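PDB 2DQL: Pex protein, which is a circadian clock-associated protein of the PadR-like family and probably binds DNA through a winged-helix domain to regulate transcription. Local coordinates for residues Val22-Cys25 and Tyr26-Val30; Thr57-Tyr60 and Ser61-Phe65; Lys64-Asp68 and Asn69-Thr73. One frame throughout, in Å; residues are numbered along the deposited sequence.

Interaction 1. Residues Val22-Cys25 and Tyr26-Val30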
ATOM      1  N   VAL A  22       5.866   9.547   2.548  1.00 17.11           N
ATOM      2  CA  VAL A  22       6.999   8.908   3.202  1.00 17.00           C
ATOM      3  C   VAL A  22       8.261   9.026   2.342  1.00 16.42           C
ATOM      4  O   VAL A  22       9.341   9.302   2.852  1.00 16.31           O
ATOM      5  CB  VAL A  22       6.711   7.419   3.487  1.00 17.42           C
ATOM      6  CG1 VAL A  22       7.933   6.762   4.125  1.00 18.10           C
ATOM      7  CG2 VAL A  22       5.497   7.298   4.414  1.00 17.88           C
ATOM      8  N   ALA A  23       8.118   8.831   1.035  1.00 15.78           N
ATOM      9  CA  ALA A  23       9.265   8.923   0.130  1.00 15.46           C
ATOM     10  C   ALA A  23       9.911  10.307   0.181  1.00 15.18           C
ATOM     11  O   ALA A  23      11.134  10.430   0.100  1.00 15.08           O
ATOM     12  CB  ALA A  23       8.831   8.603  -1.293  1.00 15.05           C
ATOM     13  N   ILE A  24       9.090  11.345   0.309  1.00 14.91           N
ATOM     14  CA  ILE A  24       9.609  12.707   0.377  1.00 14.64           C
ATOM     15  C   ILE A  24      10.537  12.848   1.586  1.00 14.44           C
ATOM     16  O   ILE A  24      11.626  13.413   1.479  1.00 13.97           O
ATOM     17  CB  ILE A  24       8.457  13.729   0.490  1.00 14.75           C
ATOM     18  CG1 ILE A  24       7.705  13.816  -0.844  1.00 14.98           C
ATOM     19  CG2 ILE A  24       8.995  15.092   0.912  1.00 15.31           C
ATOM     20  CD1 ILE A  24       6.407  14.626  -0.760  1.00 15.63           C
ATOM     21  N   CYS A  25      10.112  12.324   2.731  1.00 14.17           N
ATOM     22  CA  CYS A  25      10.921  12.404   3.941  1.00 13.97           C
ATOM     23  C   CYS A  25      12.183  11.550   3.823  1.00 13.70           C
ATOM     24  O   CYS A  25      13.262  11.963   4.253  1.00 13.52           O
ATOM     25  CB  CYS A  25      10.095  11.971   5.154  1.00 15.02           C
ATOM     26  SG  CYS A  25       8.667  13.031   5.436  1.00 16.29           S
ATOM     27  N   TYR A  26      12.048  10.365   3.235  1.00 13.40           N
ATOM     28  CA  TYR A  26      13.195   9.481   3.043  1.00 13.14           C
ATOM     29  C   TYR A  26      14.225  10.156   2.133  1.00 12.84           C
ATOM     30  O   TYR A  26      15.423  10.162   2.424  1.00 12.20           O
ATOM     31  CB  TYR A  26      12.755   8.153   2.415  1.00 14.40           C
ATOM     32  CG  TYR A  26      13.892   7.402   1.754  1.00 14.52           C
ATOM     33  CD1 TYR A  26      14.954   6.899   2.501  1.00 15.13           C
ATOM     34  CD2 TYR A  26      13.941   7.268   0.365  1.00 15.48           C
ATOM     35  CE1 TYR A  26      16.044   6.286   1.881  1.00 15.35           C
ATOM     36  CE2 TYR A  26      15.020   6.664  -0.263  1.00 15.89           C
ATOM     37  CZ  TYR A  26      16.069   6.178   0.498  1.00 15.84           C
ATOM     38  OH  TYR A  26      17.149   5.611  -0.129  1.00 17.24           O
ATOM     39  N   ILE A  27      13.756  10.728   1.031  1.00 12.71           N
ATOM     40  CA  ILE A  27      14.667  11.385   0.108  1.00 12.51           C
ATOM     41  C   ILE A  27      15.429  12.521   0.791  1.00 12.93           C
ATOM     42  O   ILE A  27      16.639  12.642   0.619  1.00 12.80           O
ATOM     43  CB  ILE A  27      13.910  11.889  -1.141  1.00 12.58           C
ATOM     44  CG1 ILE A  27      13.457  10.674  -1.957  1.00 13.30           C
ATOM     45  CG2 ILE A  27      14.817  12.801  -1.998  1.00 12.71           C
ATOM     46  CD1 ILE A  27      12.438  10.977  -3.032  1.00 14.18           C
ATOM     47  N   LEU A  28      14.735  13.344   1.573  1.00 13.00           N
ATOM     48  CA  LEU A  28      15.413  14.441   2.267  1.00 13.11           C
ATOM     49  C   LEU A  28      16.413  13.897   3.280  1.00 13.77           C
ATOM     50  O   LEU A  28      17.484  14.472   3.474  1.00 13.95           O
ATOM     51  CB  LEU A  28      14.402  15.354   2.953  1.00 13.29           C
ATOM     52  CG  LEU A  28      13.601  16.222   1.982  1.00 13.58           C
ATOM     53  CD1 LEU A  28      12.513  16.967   2.737  1.00 14.19           C
ATOM     54  CD2 LEU A  28      14.538  17.197   1.283  1.00 14.24           C
ATOM     55  N   TYR A  29      16.057  12.792   3.934  1.00 13.75           N
ATOM     56  CA  TYR A  29      16.951  12.149   4.892  1.00 14.41           C
ATOM     57  C   TYR A  29      18.280  11.806   4.203  1.00 13.96           C
ATOM     58  O   TYR A  29      19.365  12.057   4.745  1.00 13.77           O
ATOM     59  CB  TYR A  29      16.298  10.870   5.424  1.00 15.39           C
ATOM     60  CG  TYR A  29      17.260   9.914   6.096  1.00 17.09           C
ATOM     61  CD1 TYR A  29      17.773  10.183   7.361  1.00 17.71           C
ATOM     62  CD2 TYR A  29      17.662   8.744   5.454  1.00 17.78           C
ATOM     63  CE1 TYR A  29      18.669   9.306   7.975  1.00 18.58           C
ATOM     64  CE2 TYR A  29      18.556   7.862   6.057  1.00 19.08           C
ATOM     65  CZ  TYR A  29      19.054   8.152   7.316  1.00 18.94           C
ATOM     66  OH  TYR A  29      19.941   7.282   7.911  1.00 20.40           O
ATOM     67  N   VAL A  30      18.194  11.233   3.005  1.00 13.37           N
ATOM     68  CA  VAL A  30      19.397  10.867   2.263  1.00 13.19           C
ATOM     69  C   VAL A  30      20.153  12.093   1.764  1.00 12.87           C
ATOM     70  O   VAL A  30      21.371  12.169   1.913  1.00 12.30           O
ATOM     71  CB  VAL A  30      19.073   9.983   1.033  1.00 13.40           C
ATOM     72  CG1 VAL A  30      20.344   9.745   0.208  1.00 13.42           C
ATOM     73  CG2 VAL A  30      18.491   8.647   1.483  1.00 13.82           C
TER
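Four consecutive backbone bonds tie Val22-Cys25 to the next turn of helix 20-31, the first helix of the winged-helix core. Tyr26 N donates a hydrogen bond to Val22 O at 2.9 Å, with the donor nearly on the line of the carbonyl. Ile27 N reaches Ala23 O at 2.8 Å, Leu28 N takes Ile24 O at 3.1 Å, and Tyr29 N binds Cys25 O. All are regular alpha-helical i to i+4 bonds and close to straight, the most bent at 154° about the hydrogen.

Ile27 fits closely against the turn before it. With CG1 set anti to its own carbonyl carbon (chi1 -69°), the branch folds back along the helix, and CG1 comes within 3.1 Å of Ala23 O, with CD1 following over the same carbonyl. CD1 continues onto Ala62 of helix 56-68. Cutting Ile27 back to an alanine would probably open a gap between the two helices, leaving the methyl of Ala62 with Ile24 but without the Ile27 branch.

Tyr26 and Tyr29 are turned differently: CG lies anti to the backbone N (chi1 160° in Tyr26), which swings both rings away from the preceding turn. Each ring meets Trp106 of helix 96-112. The hydroxyl of Tyr26 is hydrogen-bonded to the backbone O of Leu41, fastening this helix to helix 38-48. Cys25 also packs on Trp106, and Ile6 of the second subunit rests on both Cys25 and Ile24, so that helices 38-48, 56-68 and 96-112 and the second subunit all pack on this segment. Among the side chains themselves the local contact is slight: a methyl of Ile24, CG2, lies 4.4 Å from Leu28 CD1.

Interaction 2. Residues Thr57-Tyr60 and Ser61-Phe65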
ATOM      1  N   THR A  57       7.859   5.614 -10.075  1.00 21.28           N
ATOM      2  CA  THR A  57       6.745   6.559 -10.098  1.00 20.92           C
ATOM      3  C   THR A  57       6.656   7.400  -8.822  1.00 19.95           C
ATOM      4  O   THR A  57       6.461   8.610  -8.884  1.00 19.81           O
ATOM      5  CB  THR A  57       5.396   5.820 -10.326  1.00 21.68           C
ATOM      6  OG1 THR A  57       5.383   5.265 -11.648  1.00 23.15           O
ATOM      7  CG2 THR A  57       4.216   6.774 -10.176  1.00 21.72           C
ATOM      8  N   VAL A  58       6.796   6.770  -7.660  1.00 19.36           N
ATOM      9  CA  VAL A  58       6.729   7.531  -6.421  1.00 18.62           C
ATOM     10  C   VAL A  58       7.985   8.392  -6.267  1.00 17.81           C
ATOM     11  O   VAL A  58       7.912   9.513  -5.776  1.00 17.66           O
ATOM     12  CB  VAL A  58       6.565   6.606  -5.197  1.00 18.75           C
ATOM     13  CG1 VAL A  58       6.620   7.427  -3.906  1.00 19.09           C
ATOM     14  CG2 VAL A  58       5.225   5.872  -5.295  1.00 19.33           C
ATOM     15  N   LEU A  59       9.129   7.866  -6.693  1.00 17.27           N
ATOM     16  CA  LEU A  59      10.379   8.626  -6.620  1.00 17.16           C
ATOM     17  C   LEU A  59      10.215   9.969  -7.318  1.00 17.35           C
ATOM     18  O   LEU A  59      10.495  11.021  -6.742  1.00 16.68           O
ATOM     19  CB  LEU A  59      11.527   7.857  -7.291  1.00 16.76           C
ATOM     20  CG  LEU A  59      12.789   8.679  -7.615  1.00 17.13           C
ATOM     21  CD1 LEU A  59      13.388   9.228  -6.321  1.00 16.53           C
ATOM     22  CD2 LEU A  59      13.804   7.815  -8.358  1.00 17.19           C
ATOM     23  N   TYR A  60       9.720   9.947  -8.547  1.00 17.63           N
ATOM     24  CA  TYR A  60       9.648  11.197  -9.293  1.00 18.01           C
ATOM     25  C   TYR A  60       8.412  11.998  -8.899  1.00 17.48           C
ATOM     26  O   TYR A  60       8.401  13.243  -9.101  1.00 17.33           O
ATOM     27  CB  TYR A  60       9.997  10.956 -10.764  1.00 19.45           C
ATOM     28  CG  TYR A  60      11.459  10.652 -11.006  1.00 20.26           C
ATOM     29  CD1 TYR A  60      12.408  11.667 -11.012  1.00 20.87           C
ATOM     30  CD2 TYR A  60      11.890   9.351 -11.227  1.00 20.75           C
ATOM     31  CE1 TYR A  60      13.743  11.393 -11.231  1.00 21.32           C
ATOM     32  CE2 TYR A  60      13.225   9.069 -11.447  1.00 21.14           C
ATOM     33  CZ  TYR A  60      14.147  10.093 -11.449  1.00 21.40           C
ATOM     34  OH  TYR A  60      15.476   9.816 -11.669  1.00 22.12           O
ATOM     35  N   SER A  61       7.410  11.422  -8.246  1.00 17.40           N
ATOM     36  CA  SER A  61       6.294  12.218  -7.749  1.00 16.94           C
ATOM     37  C   SER A  61       6.873  13.028  -6.588  1.00 16.43           C
ATOM     38  O   SER A  61       6.531  14.192  -6.390  1.00 16.69           O
ATOM     39  CB  SER A  61       5.155  11.327  -7.236  1.00 17.79           C
ATOM     40  OG  SER A  61       4.513  10.646  -8.300  1.00 18.73           O
ATOM     41  N   ALA A  62       7.770  12.397  -5.830  1.00 15.89           N
ATOM     42  CA  ALA A  62       8.416  13.040  -4.692  1.00 15.37           C
ATOM     43  C   ALA A  62       9.383  14.125  -5.158  1.00 15.58           C
ATOM     44  O   ALA A  62       9.426  15.211  -4.586  1.00 14.98           O
ATOM     45  CB  ALA A  62       9.158  12.007  -3.865  1.00 15.23           C
ATOM     46  N   ILE A  63      10.158  13.819  -6.194  1.00 15.64           N
ATOM     47  CA  ILE A  63      11.107  14.795  -6.731  1.00 15.79           C
ATOM     48  C   ILE A  63      10.344  16.011  -7.246  1.00 16.36           C
ATOM     49  O   ILE A  63      10.766  17.149  -7.046  1.00 15.96           O
ATOM     50  CB  ILE A  63      11.957  14.192  -7.870  1.00 16.16           C
ATOM     51  CG1 ILE A  63      12.926  13.149  -7.310  1.00 16.53           C
ATOM     52  CG2 ILE A  63      12.739  15.289  -8.577  1.00 15.86           C
ATOM     53  CD1 ILE A  63      13.973  13.708  -6.364  1.00 17.42           C
ATOM     54  N   LYS A  64       9.218  15.771  -7.910  1.00 16.41           N
ATOM     55  CA  LYS A  64       8.409  16.869  -8.417  1.00 16.96           C
ATOM     56  C   LYS A  64       7.989  17.762  -7.254  1.00 17.21           C
ATOM     57  O   LYS A  64       8.126  18.982  -7.313  1.00 17.55           O
ATOM     58  CB  LYS A  64       7.168  16.335  -9.134  1.00 16.92           C
ATOM     59  CG  LYS A  64       6.216  17.420  -9.588  1.00 18.03           C
ATOM     60  CD  LYS A  64       5.083  16.820 -10.402  1.00 18.68           C
ATOM     61  CE  LYS A  64       4.296  17.879 -11.150  1.00 20.09           C
ATOM     62  NZ  LYS A  64       3.931  19.052 -10.336  1.00 20.75           N
ATOM     63  N   PHE A  65       7.478  17.148  -6.191  1.00 17.25           N
ATOM     64  CA  PHE A  65       7.056  17.907  -5.022  1.00 17.53           C
ATOM     65  C   PHE A  65       8.209  18.752  -4.484  1.00 17.54           C
ATOM     66  O   PHE A  65       8.057  19.951  -4.255  1.00 17.57           O
ATOM     67  CB  PHE A  65       6.588  16.970  -3.907  1.00 18.32           C
ATOM     68  CG  PHE A  65       6.274  17.678  -2.625  1.00 18.96           C
ATOM     69  CD1 PHE A  65       5.026  18.255  -2.422  1.00 20.07           C
ATOM     70  CD2 PHE A  65       7.243  17.802  -1.631  1.00 19.09           C
ATOM     71  CE1 PHE A  65       4.745  18.949  -1.245  1.00 20.26           C
ATOM     72  CE2 PHE A  65       6.976  18.492  -0.454  1.00 19.85           C
ATOM     73  CZ  PHE A  65       5.721  19.069  -0.260  1.00 20.35           C
TER
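The ring of Tyr60 leans against Ile63 one turn ahead, its CD1 4.0 Å from Ile63 CG1, the two side chains running side by side in the same direction. One face of the ring is occupied by its neighbour Leu59, whose CG stands 3.8 Å above the ring plane and toward the rim. Tyr89 of strand 86-91 touches both Tyr60 and Ile63, so the cluster bridges helix 56-68 and the wing hairpin.

Ile63 is also flanked by Leu59, with CD1 of the leucine 4.1 Å from Ile63 CG1. That same CG1 sits 3.3 Å from Leu59 O, a position it gains by lying anti to its own carbonyl carbon (chi1 -70°). Leu59 in turn packs on Leu41 and Ile42 of helix 38-48.

Ser61 adds a polar grip on the helix. Thr57 O accepts both Ser61 N, at 3.0 Å, and Ser61 OG, at 2.9 Å, the two donors approaching from opposite faces of the carbonyl plane. The amide bond is rather bent, at 139° about the proton. Further along, Ala62 N, Ile63 N and Lys64 N bind Val58 O, Leu59 O and Tyr60 O as in any alpha-helix.

In winged-helix proteins the helix before the wing usually reads DNA. Here the serine hydroxyl is bonded back to the helix's own backbone; with its hydrogen directed at Thr57 O, the oxygen could in this arrangement act at most as an acceptor toward another partner, while apolar contacts carry the wing-facing side.

Interaction 3. Residues Lys64-Asp68 and Asn69-Thr73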
ATOM      1  N   LYS A  64       9.218  15.771  -7.910  1.00 16.41           N
ATOM      2  CA  LYS A  64       8.409  16.869  -8.417  1.00 16.96           C
ATOM      3  C   LYS A  64       7.989  17.762  -7.254  1.00 17.21           C
ATOM      4  O   LYS A  64       8.126  18.982  -7.313  1.00 17.55           O
ATOM      5  CB  LYS A  64       7.168  16.335  -9.134  1.00 16.92           C
ATOM      6  CG  LYS A  64       6.216  17.420  -9.588  1.00 18.03           C
ATOM      7  CD  LYS A  64       5.083  16.820 -10.402  1.00 18.68           C
ATOM      8  CE  LYS A  64       4.296  17.879 -11.150  1.00 20.09           C
ATOM      9  NZ  LYS A  64       3.931  19.052 -10.336  1.00 20.75           N
ATOM     10  N   PHE A  65       7.478  17.148  -6.191  1.00 17.25           N
ATOM     11  CA  PHE A  65       7.056  17.907  -5.022  1.00 17.53           C
ATOM     12  C   PHE A  65       8.209  18.752  -4.484  1.00 17.54           C
ATOM     13  O   PHE A  65       8.057  19.951  -4.255  1.00 17.57           O
ATOM     14  CB  PHE A  65       6.588  16.970  -3.907  1.00 18.32           C
ATOM     15  CG  PHE A  65       6.274  17.678  -2.625  1.00 18.96           C
ATOM     16  CD1 PHE A  65       5.026  18.255  -2.422  1.00 20.07           C
ATOM     17  CD2 PHE A  65       7.243  17.802  -1.631  1.00 19.09           C
ATOM     18  CE1 PHE A  65       4.745  18.949  -1.245  1.00 20.26           C
ATOM     19  CE2 PHE A  65       6.976  18.492  -0.454  1.00 19.85           C
ATOM     20  CZ  PHE A  65       5.721  19.069  -0.260  1.00 20.35           C
ATOM     21  N   LEU A  66       9.357  18.111  -4.283  1.00 17.78           N
ATOM     22  CA  LEU A  66      10.526  18.797  -3.749  1.00 17.83           C
ATOM     23  C   LEU A  66      11.006  19.940  -4.638  1.00 18.57           C
ATOM     24  O   LEU A  66      11.286  21.029  -4.141  1.00 18.39           O
ATOM     25  CB  LEU A  66      11.653  17.790  -3.492  1.00 17.54           C
ATOM     26  CG  LEU A  66      11.336  16.822  -2.337  1.00 16.87           C
ATOM     27  CD1 LEU A  66      12.378  15.714  -2.263  1.00 17.01           C
ATOM     28  CD2 LEU A  66      11.289  17.592  -1.027  1.00 17.50           C
ATOM     29  N   GLU A  67      11.092  19.705  -5.942  1.00 19.65           N
ATOM     30  CA  GLU A  67      11.532  20.758  -6.851  1.00 21.36           C
ATOM     31  C   GLU A  67      10.491  21.876  -6.938  1.00 21.80           C
ATOM     32  O   GLU A  67      10.844  23.057  -6.950  1.00 21.88           O
ATOM     33  CB  GLU A  67      11.803  20.198  -8.248  1.00 22.45           C
ATOM     34  CG  GLU A  67      13.003  19.270  -8.330  1.00 24.47           C
ATOM     35  CD  GLU A  67      13.786  19.445  -9.619  1.00 25.25           C
ATOM     36  OE1 GLU A  67      14.282  18.439 -10.155  1.00 26.55           O
ATOM     37  OE2 GLU A  67      13.916  20.595 -10.093  1.00 26.93           O
ATOM     38  N   ASP A  68       9.210  21.512  -7.000  1.00 22.19           N
ATOM     39  CA  ASP A  68       8.154  22.521  -7.073  1.00 22.78           C
ATOM     40  C   ASP A  68       8.211  23.460  -5.875  1.00 23.12           C
ATOM     41  O   ASP A  68       7.943  24.655  -5.999  1.00 23.58           O
ATOM     42  CB  ASP A  68       6.763  21.872  -7.122  1.00 22.94           C
ATOM     43  CG  ASP A  68       6.442  21.252  -8.471  1.00 23.07           C
ATOM     44  OD1 ASP A  68       7.149  21.539  -9.458  1.00 23.41           O
ATOM     45  OD2 ASP A  68       5.462  20.482  -8.545  1.00 23.12           O
ATOM     46  N   ASN A  69       8.563  22.911  -4.717  1.00 23.46           N
ATOM     47  CA  ASN A  69       8.643  23.685  -3.487  1.00 23.31           C
ATOM     48  C   ASN A  69      10.025  24.290  -3.235  1.00 23.19           C
ATOM     49  O   ASN A  69      10.258  24.910  -2.198  1.00 23.47           O
ATOM     50  CB  ASN A  69       8.215  22.811  -2.310  1.00 24.28           C
ATOM     51  CG  ASN A  69       6.709  22.639  -2.236  1.00 24.81           C
ATOM     52  OD1 ASN A  69       6.002  23.523  -1.755  1.00 26.00           O
ATOM     53  ND2 ASN A  69       6.210  21.513  -2.736  1.00 24.99           N
ATOM     54  N   ARG A  70      10.930  24.111  -4.191  1.00 22.98           N
ATOM     55  CA  ARG A  70      12.287  24.648  -4.092  1.00 22.71           C
ATOM     56  C   ARG A  70      13.041  24.070  -2.900  1.00 21.72           C
ATOM     57  O   ARG A  70      13.926  24.726  -2.347  1.00 21.43           O
ATOM     58  CB  ARG A  70      12.246  26.175  -3.954  1.00 24.11           C
ATOM     59  CG  ARG A  70      11.270  26.881  -4.887  1.00 25.84           C
ATOM     60  CD  ARG A  70      11.622  26.683  -6.351  1.00 27.18           C
ATOM     61  NE  ARG A  70      10.721  27.436  -7.226  1.00 28.89           N
ATOM     62  CZ  ARG A  70      10.777  27.418  -8.554  1.00 29.11           C
ATOM     63  NH1 ARG A  70      11.692  26.686  -9.172  1.00 30.05           N
ATOM     64  NH2 ARG A  70       9.916  28.134  -9.267  1.00 29.79           N
ATOM     65  N   ALA A  71      12.693  22.846  -2.506  1.00 19.90           N
ATOM     66  CA  ALA A  71      13.339  22.197  -1.370  1.00 18.52           C
ATOM     67  C   ALA A  71      14.650  21.540  -1.773  1.00 17.60           C
ATOM     68  O   ALA A  71      15.499  21.257  -0.927  1.00 16.89           O
ATOM     69  CB  ALA A  71      12.401  21.160  -0.760  1.00 18.37           C
ATOM     70  N   ILE A  72      14.799  21.276  -3.066  1.00 16.89           N
ATOM     71  CA  ILE A  72      16.021  20.675  -3.577  1.00 16.30           C
ATOM     72  C   ILE A  72      16.401  21.340  -4.895  1.00 16.55           C
ATOM     73  O   ILE A  72      15.563  21.961  -5.560  1.00 16.15           O
ATOM     74  CB  ILE A  72      15.885  19.133  -3.822  1.00 15.68           C
ATOM     75  CG1 ILE A  72      14.864  18.850  -4.935  1.00 15.47           C
ATOM     76  CG2 ILE A  72      15.485  18.424  -2.527  1.00 15.43           C
ATOM     77  CD1 ILE A  72      14.798  17.377  -5.353  1.00 15.46           C
ATOM     78  N   THR A  73      17.673  21.232  -5.251  1.00 16.61           N
ATOM     79  CA  THR A  73      18.163  21.781  -6.505  1.00 16.66           C
ATOM     80  C   THR A  73      18.723  20.616  -7.306  1.00 16.93           C
ATOM     81  O   THR A  73      19.281  19.676  -6.745  1.00 16.56           O
ATOM     82  CB  THR A  73      19.305  22.808  -6.297  1.00 17.15           C
ATOM     83  OG1 THR A  73      20.386  22.184  -5.597  1.00 17.79           O
ATOM     84  CG2 THR A  73      18.821  24.002  -5.495  1.00 17.79           C
TER
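Leu66 and Ile72 cross at about a right angle where helix 56-68 ends in a Schellman motif and the chain turns into strand 72-77, the first strand of the winged-helix hairpin. This is the compact half of the contact. Ile72 CG1 lies 3.7 Å from Leu66 CB and also touches Glu67 CG, having taken the crowded position between its own backbone N and carbonyl carbon (chi1 65°). Leu66 CD2 meets the methyl of Ala71 at 3.7 Å. Ile24 and Ile27 of helix 20-31 lie against Leu66, Leu31 and Tyr89 against Ile72, and Trp95 against Ala71, so this side belongs to the hydrophobic core.

The turn itself rests on Arg70, which has a positive phi of 62°. Ala71 N reaches back to Leu66 O at 2.8 Å, and Arg70 N to Glu67 O at 3.0 Å; the latter donor stands well above the carbonyl plane, off either lone pair. Ala71 also pairs through its backbone with Ser92, carrying the turn into the hairpin.

The outer side is looser and polar. Arg70 is exposed, and its guanidinium stays well short of the carboxylates of Glu67 and Asp68. Asp68 is instead engaged one turn back along the helix: Lys64 NZ forms a salt bridge at 2.8 Å with Asp68 OD2, which offers its syn lone pair.

Asn69 stands between the two regimes. Its backbone N and its side-chain ND2 both bind Phe65 O, from opposite faces of that carbonyl, which fixes the rotation of the amide. The amide plane is inclined 44° to the phenyl ring, and ND2 sits 3.3 Å above one face of Phe65, offset toward the rim.

Interaction 1, on helix 20-31, comes first along the chain; interactions 2 and 3 follow on helix 56-68 and overlap at Lys64 and Phe65, with interaction 3 leading on into strand 72-77. Their centres lie about 10 to 12 Å apart. Helix 20-31 packs against helix 56-68 at several points: Ala23 meets Val58, and Ile24 CD1 comes within 3.4 Å of Phe65 CD2, a residue common to the other two contacts. Ile63 and Ile72 then join interactions 2 and 3 through their CD1 atoms. Together they link the core, the probable DNA-reading helix and the wing, while Ile6 of the second subunit also reaches Phe65, bringing the dimer interface to the same junction.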